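Local coordinates for protein VirX1 (Cyanophage Syn10, PDB 6QGM) that halogenates, and in particular iodinates, diverse substrates as a marine viral enzyme of the tryptophan halogenase family, probably with the help of a flavin, at residues B[139-147]-B[263-271]; B[328-336]-B[346-354]. All blocks are in the same frame, centred on the assembly; numbering follows the deposited sequence.

Contact 1 and contact 2 follow one another along the chain: the pairing of 139-147 with 263-271 is complete before 328-336 meets 346-354. Their centres lie 30 Å apart on opposite sides of the chain's centre, and the two do not touch, the nearest atoms being about 6 Å apart. Contact 1 joins the end of helix 137-143 to the lead-in of strand 270-275, a member of the seven-stranded mixed sheet; contact 2 forms two strands of a small three-stranded antiparallel sheet. Strand 324-327, an outermost strand of the seven-stranded sheet, runs into segment 328-336 and thereby connects that sheet to contact 2, all within the halogenase family region.

Contact 1: residues B[139-147]-B[263-271]; sequences YLAEHNRLT and REEEMHNVT
Two asparagines, Asn144 and Asn269, each use the side-chain amide to reach the backbone of the other segment. OD1 of Asn144 accepts the backbone N of Asn269 at 2.9 Å, with a nearly straight N-H...O angle of 167°. The side chain of Asn269 answers from the other segment: its ND2 lies 2.7 Å from Leu140 O and 2.6 Å from Arg145 O, both bonds weak because they are bent. Asn144 reaches across because its CG stands anti to the backbone N (chi1 -166°), and its amide plane is turned 80° from the ring of His268, whose CD2 edge lies 3.9 Å from OD1. Beside the amides, Ala141 CB packs on Val270 CG1 at 3.6 Å. Helix 137-143 closes here in a Schellman motif, with Asn144 at positive phi and Arg145 N bonded back to Leu140 O; ND2 of Asn269 lies between Leu140 O, in the last helical turn, and Arg145 O, just beyond the motif. On the opposing segment, Met267 centres an inverse gamma turn between helix 263-266 and strand 270-275. Further out, His518 of helix 518-527 bonds to both segments, at the Asn144 backbone and through ND1 at Met267 O, while Arg145 NH1 reaches the carbonyls of Lys513 and Leu515.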
loop_
_atom_site.group_PDB
_atom_site.type_symbol
_atom_site.label_atom_id
_atom_site.label_comp_id
_atom_site.label_asym_id
_atom_site.label_seq_id
_atom_site.Cartn_x
_atom_site.Cartn_y
_atom_site.Cartn_z
ATOM N N TYR B 139 1.052 30.003 20.362
ATOM C CA TYR B 139 1.053 31.324 21.050
ATOM C C TYR B 139 1.082 31.146 22.571
ATOM O O TYR B 139 1.799 31.918 23.237
ATOM C CB TYR B 139 -0.174 32.150 20.662
ATOM C CG TYR B 139 -0.245 32.517 19.202
ATOM C CD1 TYR B 139 0.545 33.528 18.692
ATOM C CD2 TYR B 139 -1.122 31.886 18.342
ATOM C CE1 TYR B 139 0.493 33.868 17.354
ATOM C CE2 TYR B 139 -1.209 32.240 17.010
ATOM C CZ TYR B 139 -0.403 33.244 16.511
ATOM O OH TYR B 139 -0.460 33.603 15.194
ATOM N N LEU B 140 0.304 30.197 23.105
ATOM C CA LEU B 140 0.280 29.868 24.558
ATOM C C LEU B 140 1.699 29.449 24.967
ATOM O O LEU B 140 2.238 29.998 25.952
ATOM C CB LEU B 140 -0.718 28.738 24.824
ATOM C CG LEU B 140 -2.180 29.043 24.496
ATOM C CD1 LEU B 140 -3.085 27.840 24.801
ATOM C CD2 LEU B 140 -2.660 30.298 25.232
ATOM N N ALA B 141 2.275 28.509 24.218
ATOM C CA ALA B 141 3.631 27.969 24.426
ATOM C C ALA B 141 4.634 29.118 24.369
ATOM O O ALA B 141 5.466 29.214 25.271
ATOM C CB ALA B 141 3.928 26.921 23.393
ATOM N N GLU B 142 4.519 29.987 23.370
ATOM C CA GLU B 142 5.528 31.042 23.077
ATOM C C GLU B 142 5.502 32.120 24.162
ATOM O O GLU B 142 6.591 32.548 24.546
ATOM C CB GLU B 142 5.322 31.641 21.683
ATOM C CG GLU B 142 5.929 30.780 20.599
ATOM C CD GLU B 142 6.135 31.427 19.243
ATOM O OE1 GLU B 142 6.180 32.659 19.179
ATOM O OE2 GLU B 142 6.284 30.685 18.247
ATOM N N HIS B 143 4.327 32.531 24.645
ATOM C CA HIS B 143 4.190 33.611 25.663
ATOM C C HIS B 143 3.930 33.020 27.055
ATOM O O HIS B 143 3.640 33.801 27.967
ATOM C CB HIS B 143 3.124 34.611 25.205
ATOM C CG HIS B 143 3.495 35.261 23.920
ATOM N ND1 HIS B 143 3.245 34.681 22.703
ATOM C CD2 HIS B 143 4.123 36.414 23.661
ATOM C CE1 HIS B 143 3.690 35.455 21.740
ATOM N NE2 HIS B 143 4.206 36.544 22.300
ATOM N N ASN B 144 4.049 31.694 27.211
ATOM C CA ASN B 144 3.988 30.994 28.524
ATOM C C ASN B 144 2.655 31.335 29.213
ATOM O O ASN B 144 2.652 31.676 30.416
ATOM C CB ASN B 144 5.199 31.372 29.385
ATOM C CG ASN B 144 5.383 30.459 30.572
ATOM O OD1 ASN B 144 5.270 29.234 30.449
ATOM N ND2 ASN B 144 5.661 31.061 31.718
ATOM N N ARG B 145 1.550 31.232 28.475
ATOM C CA ARG B 145 0.184 31.534 28.961
ATOM C C ARG B 145 -0.658 30.267 28.874
ATOM O O ARG B 145 -0.263 29.342 28.154
ATOM C CB ARG B 145 -0.443 32.673 28.151
ATOM C CG ARG B 145 0.465 33.875 27.975
ATOM C CD ARG B 145 0.973 34.425 29.292
ATOM N NE ARG B 145 1.689 35.667 29.075
ATOM C CZ ARG B 145 1.207 36.869 29.350
ATOM N NH1 ARG B 145 0.017 37.027 29.905
ATOM N NH2 ARG B 145 1.930 37.939 29.090
ATOM N N LEU B 146 -1.803 30.265 29.555
ATOM C CA LEU B 146 -2.754 29.132 29.528
ATOM C C LEU B 146 -4.180 29.649 29.737
ATOM O O LEU B 146 -4.359 30.697 30.400
ATOM C CB LEU B 146 -2.327 28.130 30.602
ATOM C CG LEU B 146 -2.698 26.671 30.358
ATOM C CD1 LEU B 146 -2.419 26.235 28.934
ATOM C CD2 LEU B 146 -1.938 25.771 31.319
ATOM N N THR B 147 -5.153 28.947 29.159
ATOM C CA THR B 147 -6.599 29.279 29.213
ATOM C C THR B 147 -7.384 28.001 28.925
ATOM O O THR B 147 -6.833 27.141 28.182
ATOM C CB THR B 147 -6.958 30.385 28.218
ATOM O OG1 THR B 147 -8.378 30.430 28.096
ATOM C CG2 THR B 147 -6.375 30.146 26.851
ATOM N N ARG B 263 11.116 31.261 39.490
ATOM C CA ARG B 263 10.143 30.156 39.306
ATOM C C ARG B 263 8.984 30.558 38.389
ATOM O O ARG B 263 8.619 29.761 37.514
ATOM C CB ARG B 263 9.647 29.726 40.681
ATOM C CG ARG B 263 8.675 28.562 40.656
ATOM C CD ARG B 263 8.060 28.502 42.026
ATOM N NE ARG B 263 7.259 27.320 42.190
ATOM C CZ ARG B 263 6.205 27.216 42.981
ATOM N NH1 ARG B 263 5.812 28.252 43.699
ATOM N NH2 ARG B 263 5.553 26.074 43.054
ATOM N N GLU B 264 8.391 31.728 38.618
ATOM C CA GLU B 264 7.242 32.247 37.816
ATOM C C GLU B 264 7.696 32.347 36.356
ATOM O O GLU B 264 6.985 31.771 35.528
ATOM C CB GLU B 264 6.775 33.596 38.359
ATOM C CG GLU B 264 6.125 33.495 39.734
ATOM C CD GLU B 264 5.463 34.770 40.237
ATOM O OE1 GLU B 264 5.031 35.588 39.395
ATOM O OE2 GLU B 264 5.376 34.964 41.475
ATOM N N GLU B 265 8.842 32.985 36.074
ATOM C CA GLU B 265 9.369 33.214 34.699
ATOM C C GLU B 265 9.794 31.895 34.033
ATOM O O GLU B 265 9.619 31.767 32.810
ATOM C CB GLU B 265 10.573 34.163 34.710
ATOM C CG GLU B 265 10.226 35.634 34.830
ATOM C CD GLU B 265 11.348 36.587 34.384
ATOM O OE1 GLU B 265 12.153 36.208 33.497
ATOM O OE2 GLU B 265 11.406 37.742 34.870
ATOM N N GLU B 266 10.334 30.950 34.805
ATOM C CA GLU B 266 11.095 29.772 34.296
ATOM C C GLU B 266 10.189 28.560 34.075
ATOM O O GLU B 266 10.546 27.728 33.231
ATOM C CB GLU B 266 12.174 29.359 35.293
ATOM C CG GLU B 266 13.414 30.220 35.282
ATOM C CD GLU B 266 14.569 29.511 35.972
ATOM O OE1 GLU B 266 15.145 28.567 35.346
ATOM O OE2 GLU B 266 14.856 29.863 37.143
ATOM N N MET B 267 9.104 28.432 34.840
ATOM C CA MET B 267 8.205 27.250 34.812
ATOM C C MET B 267 7.409 27.261 33.510
ATOM O O MET B 267 6.226 27.648 33.515
ATOM C CB MET B 267 7.255 27.245 36.011
ATOM C CG MET B 267 6.533 25.943 36.170
ATOM S SD MET B 267 5.325 26.041 37.493
ATOM C CE MET B 267 6.374 26.593 38.840
ATOM N N HIS B 268 8.051 26.823 32.428
ATOM C CA HIS B 268 7.519 26.938 31.051
ATOM C C HIS B 268 6.442 25.886 30.786
ATOM O O HIS B 268 6.569 24.728 31.227
ATOM C CB HIS B 268 8.659 26.925 30.029
ATOM C CG HIS B 268 9.454 28.187 30.066
ATOM N ND1 HIS B 268 10.735 28.263 29.612
ATOM C CD2 HIS B 268 9.154 29.417 30.537
ATOM C CE1 HIS B 268 11.192 29.483 29.786
ATOM N NE2 HIS B 268 10.242 30.206 30.349
ATOM N N ASN B 269 5.380 26.387 30.161
ATOM C CA ASN B 269 4.400 25.732 29.260
ATOM C C ASN B 269 4.960 24.622 28.338
ATOM O O ASN B 269 4.140 24.064 27.593
ATOM C CB ASN B 269 3.873 26.837 28.348
ATOM C CG ASN B 269 2.374 26.848 28.245
ATOM O OD1 ASN B 269 1.710 25.946 28.749
ATOM N ND2 ASN B 269 1.849 27.878 27.606
ATOM N N VAL B 270 6.280 24.370 28.275
ATOM C CA VAL B 270 6.886 23.490 27.225
ATOM C C VAL B 270 8.027 22.619 27.780
ATOM O O VAL B 270 8.670 23.018 28.761
ATOM C CB VAL B 270 7.397 24.304 26.020
ATOM C CG1 VAL B 270 6.333 25.238 25.463
ATOM C CG2 VAL B 270 8.671 25.068 26.345
ATOM N N THR B 271 8.258 21.471 27.133
ATOM C CA THR B 271 9.515 20.685 27.204
ATOM C C THR B 271 10.482 21.257 26.158
ATOM O O THR B 271 10.164 21.164 24.964
ATOM C CB THR B 271 9.276 19.182 26.995
ATOM O OG1 THR B 271 8.246 18.702 27.855
ATOM C CG2 THR B 271 10.506 18.360 27.274
#

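Contact 2: residues B[328-336]-B[346-354]; sequences IGHGKRTRA and LSYGFIEPL
Arg333 N bonds to Tyr348 O (2.8 Å, nearly straight) where strand 331-333 pairs antiparallel with the short, weakly bonded strand 349-350; 331-333 is the central strand of a three-stranded sheet and also pairs with 241-243. Phe350 N to Gly331 O (3.0 Å) is likewise firm, whereas the return bond from Gly331 N to Phe350 O is longer and bent to 138°, which leaves that pair loose. Lys332 and Gly349 form the non-hydrogen-bonded pair between the Arg333-Tyr348 and Gly331-Phe350 bonds. Packing is close at both ends. Ala336 CB sits over one face of the Tyr348 ring, 3.5 Å from CD1. At the other end Phe350, its CG anti to the backbone N (chi1 171°), turns its ring edge toward the face of His330 in a T-shaped pair with planes at 73°, while Ile328 CD1 meets CE1 of the same ring. Lys332, by contrast, touches the other segment through CA and CB alone, and its end leads away to salt bridges with Asp393 and Asp397 of helix 382-408. Glu352 is buried and held from outside the pair by Tyr407, Asn250 and Trp280; its CG lies 3.4 Å from His330 CE1.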
loop_
_atom_site.group_PDB
_atom_site.type_symbol
_atom_site.label_atom_id
_atom_site.label_comp_id
_atom_site.label_asym_id
_atom_site.label_seq_id
_atom_site.Cartn_x
_atom_site.Cartn_y
_atom_site.Cartn_z
ATOM N N ILE B 328 20.995 3.331 28.845
ATOM C CA ILE B 328 19.650 3.351 28.213
ATOM C C ILE B 328 19.614 2.214 27.190
ATOM O O ILE B 328 20.506 2.198 26.293
ATOM C CB ILE B 328 19.307 4.716 27.582
ATOM C CG1 ILE B 328 20.359 5.193 26.576
ATOM C CG2 ILE B 328 19.054 5.734 28.680
ATOM C CD1 ILE B 328 19.793 6.098 25.498
ATOM N N GLY B 329 18.627 1.316 27.327
ATOM C CA GLY B 329 18.281 0.337 26.291
ATOM C C GLY B 329 17.576 1.003 25.120
ATOM O O GLY B 329 16.342 0.886 25.103
ATOM N N HIS B 330 18.318 1.626 24.190
ATOM C CA HIS B 330 17.758 2.427 23.068
ATOM C C HIS B 330 17.375 1.494 21.909
ATOM O O HIS B 330 18.192 1.285 20.982
ATOM C CB HIS B 330 18.725 3.534 22.631
ATOM C CG HIS B 330 18.042 4.704 21.999
ATOM N ND1 HIS B 330 18.686 5.884 21.762
ATOM C CD2 HIS B 330 16.771 4.885 21.594
ATOM C CE1 HIS B 330 17.853 6.739 21.210
ATOM N NE2 HIS B 330 16.672 6.153 21.100
ATOM N N GLY B 331 16.159 0.957 21.978
ATOM C CA GLY B 331 15.698 -0.126 21.097
ATOM C C GLY B 331 14.445 -0.768 21.644
ATOM O O GLY B 331 13.726 -0.118 22.423
ATOM N N LYS B 332 14.205 -2.015 21.252
ATOM C CA LYS B 332 13.012 -2.807 21.631
ATOM C C LYS B 332 13.412 -4.278 21.696
ATOM O O LYS B 332 14.300 -4.694 20.926
ATOM C CB LYS B 332 11.922 -2.666 20.569
ATOM C CG LYS B 332 12.482 -2.694 19.152
ATOM C CD LYS B 332 11.515 -3.059 18.087
ATOM C CE LYS B 332 12.236 -3.472 16.823
ATOM N NZ LYS B 332 11.290 -3.621 15.688
ATOM N N ARG B 333 12.752 -5.033 22.566
ATOM C CA ARG B 333 12.733 -6.508 22.490
ATOM C C ARG B 333 12.045 -6.891 21.170
ATOM O O ARG B 333 11.199 -6.108 20.662
ATOM C CB ARG B 333 12.010 -7.086 23.703
ATOM C CG ARG B 333 12.591 -6.666 25.045
ATOM C CD ARG B 333 13.941 -7.307 25.285
ATOM N NE ARG B 333 14.739 -6.591 26.270
ATOM C CZ ARG B 333 15.947 -6.972 26.646
ATOM N NH1 ARG B 333 16.479 -8.071 26.139
ATOM N NH2 ARG B 333 16.620 -6.264 27.525
ATOM N N THR B 334 12.385 -8.058 20.630
ATOM C CA THR B 334 11.829 -8.566 19.346
ATOM C C THR B 334 10.341 -8.889 19.531
ATOM O O THR B 334 9.644 -9.023 18.524
ATOM C CB THR B 334 12.680 -9.741 18.837
ATOM O OG1 THR B 334 12.688 -10.780 19.812
ATOM C CG2 THR B 334 14.114 -9.341 18.581
ATOM N N ARG B 335 9.893 -9.025 20.783
ATOM C CA ARG B 335 8.477 -9.244 21.152
ATOM C C ARG B 335 8.239 -8.701 22.557
ATOM O O ARG B 335 9.153 -8.803 23.395
ATOM C CB ARG B 335 8.131 -10.729 21.150
ATOM C CG ARG B 335 7.970 -11.330 19.764
ATOM C CD ARG B 335 7.588 -12.794 19.841
ATOM N NE ARG B 335 8.602 -13.542 20.560
ATOM C CZ ARG B 335 8.480 -14.798 20.954
ATOM N NH1 ARG B 335 7.399 -15.495 20.654
ATOM N NH2 ARG B 335 9.460 -15.376 21.617
ATOM N N ALA B 336 7.035 -8.184 22.804
ATOM C CA ALA B 336 6.592 -7.635 24.103
ATOM C C ALA B 336 5.922 -8.738 24.932
ATOM O O ALA B 336 6.180 -8.812 26.161
ATOM C CB ALA B 336 5.645 -6.501 23.847
ATOM N N LEU B 346 10.077 0.245 30.006
ATOM C CA LEU B 346 11.471 0.181 29.507
ATOM C C LEU B 346 11.935 -1.276 29.405
ATOM O O LEU B 346 12.877 -1.521 28.636
ATOM C CB LEU B 346 12.372 1.006 30.433
ATOM C CG LEU B 346 12.024 2.497 30.559
ATOM C CD1 LEU B 346 13.285 3.309 30.815
ATOM C CD2 LEU B 346 11.316 3.045 29.323
ATOM N N SER B 347 11.283 -2.205 30.110
ATOM C CA SER B 347 11.527 -3.668 30.007
ATOM C C SER B 347 11.292 -4.139 28.565
ATOM O O SER B 347 11.949 -5.114 28.151
ATOM C CB SER B 347 10.659 -4.430 30.969
ATOM O OG SER B 347 9.298 -4.157 30.720
ATOM N N TYR B 348 10.384 -3.483 27.831
ATOM C CA TYR B 348 10.084 -3.814 26.410
ATOM C C TYR B 348 10.913 -2.935 25.472
ATOM O O TYR B 348 11.660 -3.490 24.625
ATOM C CB TYR B 348 8.601 -3.684 26.061
ATOM C CG TYR B 348 8.370 -3.645 24.570
ATOM C CD1 TYR B 348 8.643 -4.743 23.779
ATOM C CD2 TYR B 348 7.927 -2.502 23.938
ATOM C CE1 TYR B 348 8.470 -4.728 22.409
ATOM C CE2 TYR B 348 7.752 -2.450 22.564
ATOM C CZ TYR B 348 8.021 -3.566 21.791
ATOM O OH TYR B 348 7.827 -3.512 20.435
ATOM N N GLY B 349 10.773 -1.611 25.578
ATOM C CA GLY B 349 11.352 -0.666 24.595
ATOM C C GLY B 349 11.522 0.731 25.160
ATOM O O GLY B 349 10.941 1.047 26.233
ATOM N N PHE B 350 12.311 1.545 24.466
ATOM C CA PHE B 350 12.627 2.936 24.854
ATOM C C PHE B 350 13.129 3.677 23.611
ATOM O O PHE B 350 13.995 3.144 22.897
ATOM C CB PHE B 350 13.628 2.919 26.015
ATOM C CG PHE B 350 14.203 4.262 26.381
ATOM C CD1 PHE B 350 15.284 4.785 25.694
ATOM C CD2 PHE B 350 13.654 5.017 27.408
ATOM C CE1 PHE B 350 15.813 6.023 26.038
ATOM C CE2 PHE B 350 14.179 6.257 27.739
ATOM C CZ PHE B 350 15.259 6.749 27.062
ATOM N N ILE B 351 12.583 4.861 23.355
ATOM C CA ILE B 351 13.159 5.892 22.444
ATOM C C ILE B 351 13.608 7.055 23.324
ATOM O O ILE B 351 12.872 7.400 24.239
ATOM C CB ILE B 351 12.140 6.338 21.379
ATOM C CG1 ILE B 351 11.470 5.146 20.701
ATOM C CG2 ILE B 351 12.775 7.278 20.367
ATOM C CD1 ILE B 351 10.133 5.466 20.087
ATOM N N GLU B 352 14.794 7.612 23.086
ATOM C CA GLU B 352 15.243 8.832 23.801
ATOM C C GLU B 352 14.090 9.826 23.721
ATOM O O GLU B 352 13.435 9.919 22.680
ATOM C CB GLU B 352 16.540 9.360 23.196
ATOM C CG GLU B 352 16.435 9.791 21.730
ATOM C CD GLU B 352 17.724 10.387 21.209
ATOM O OE1 GLU B 352 18.501 10.854 22.051
ATOM O OE2 GLU B 352 17.996 10.308 20.018
ATOM N N PRO B 353 13.778 10.568 24.808
ATOM C CA PRO B 353 12.526 11.345 24.884
ATOM C C PRO B 353 12.531 12.689 24.136
ATOM O O PRO B 353 12.045 13.650 24.665
ATOM C CB PRO B 353 12.366 11.555 26.391
ATOM C CG PRO B 353 13.817 11.707 26.848
ATOM C CD PRO B 353 14.608 10.713 26.011
ATOM N N LEU B 354 13.058 12.714 22.916
ATOM C CA LEU B 354 13.104 13.921 22.044
ATOM C C LEU B 354 11.678 14.264 21.579
ATOM O O LEU B 354 11.416 15.451 21.297
ATOM C CB LEU B 354 14.030 13.648 20.852
ATOM C CG LEU B 354 14.296 14.851 19.953
ATOM C CD1 LEU B 354 14.953 15.975 20.727
ATOM C CD2 LEU B 354 15.157 14.469 18.761
#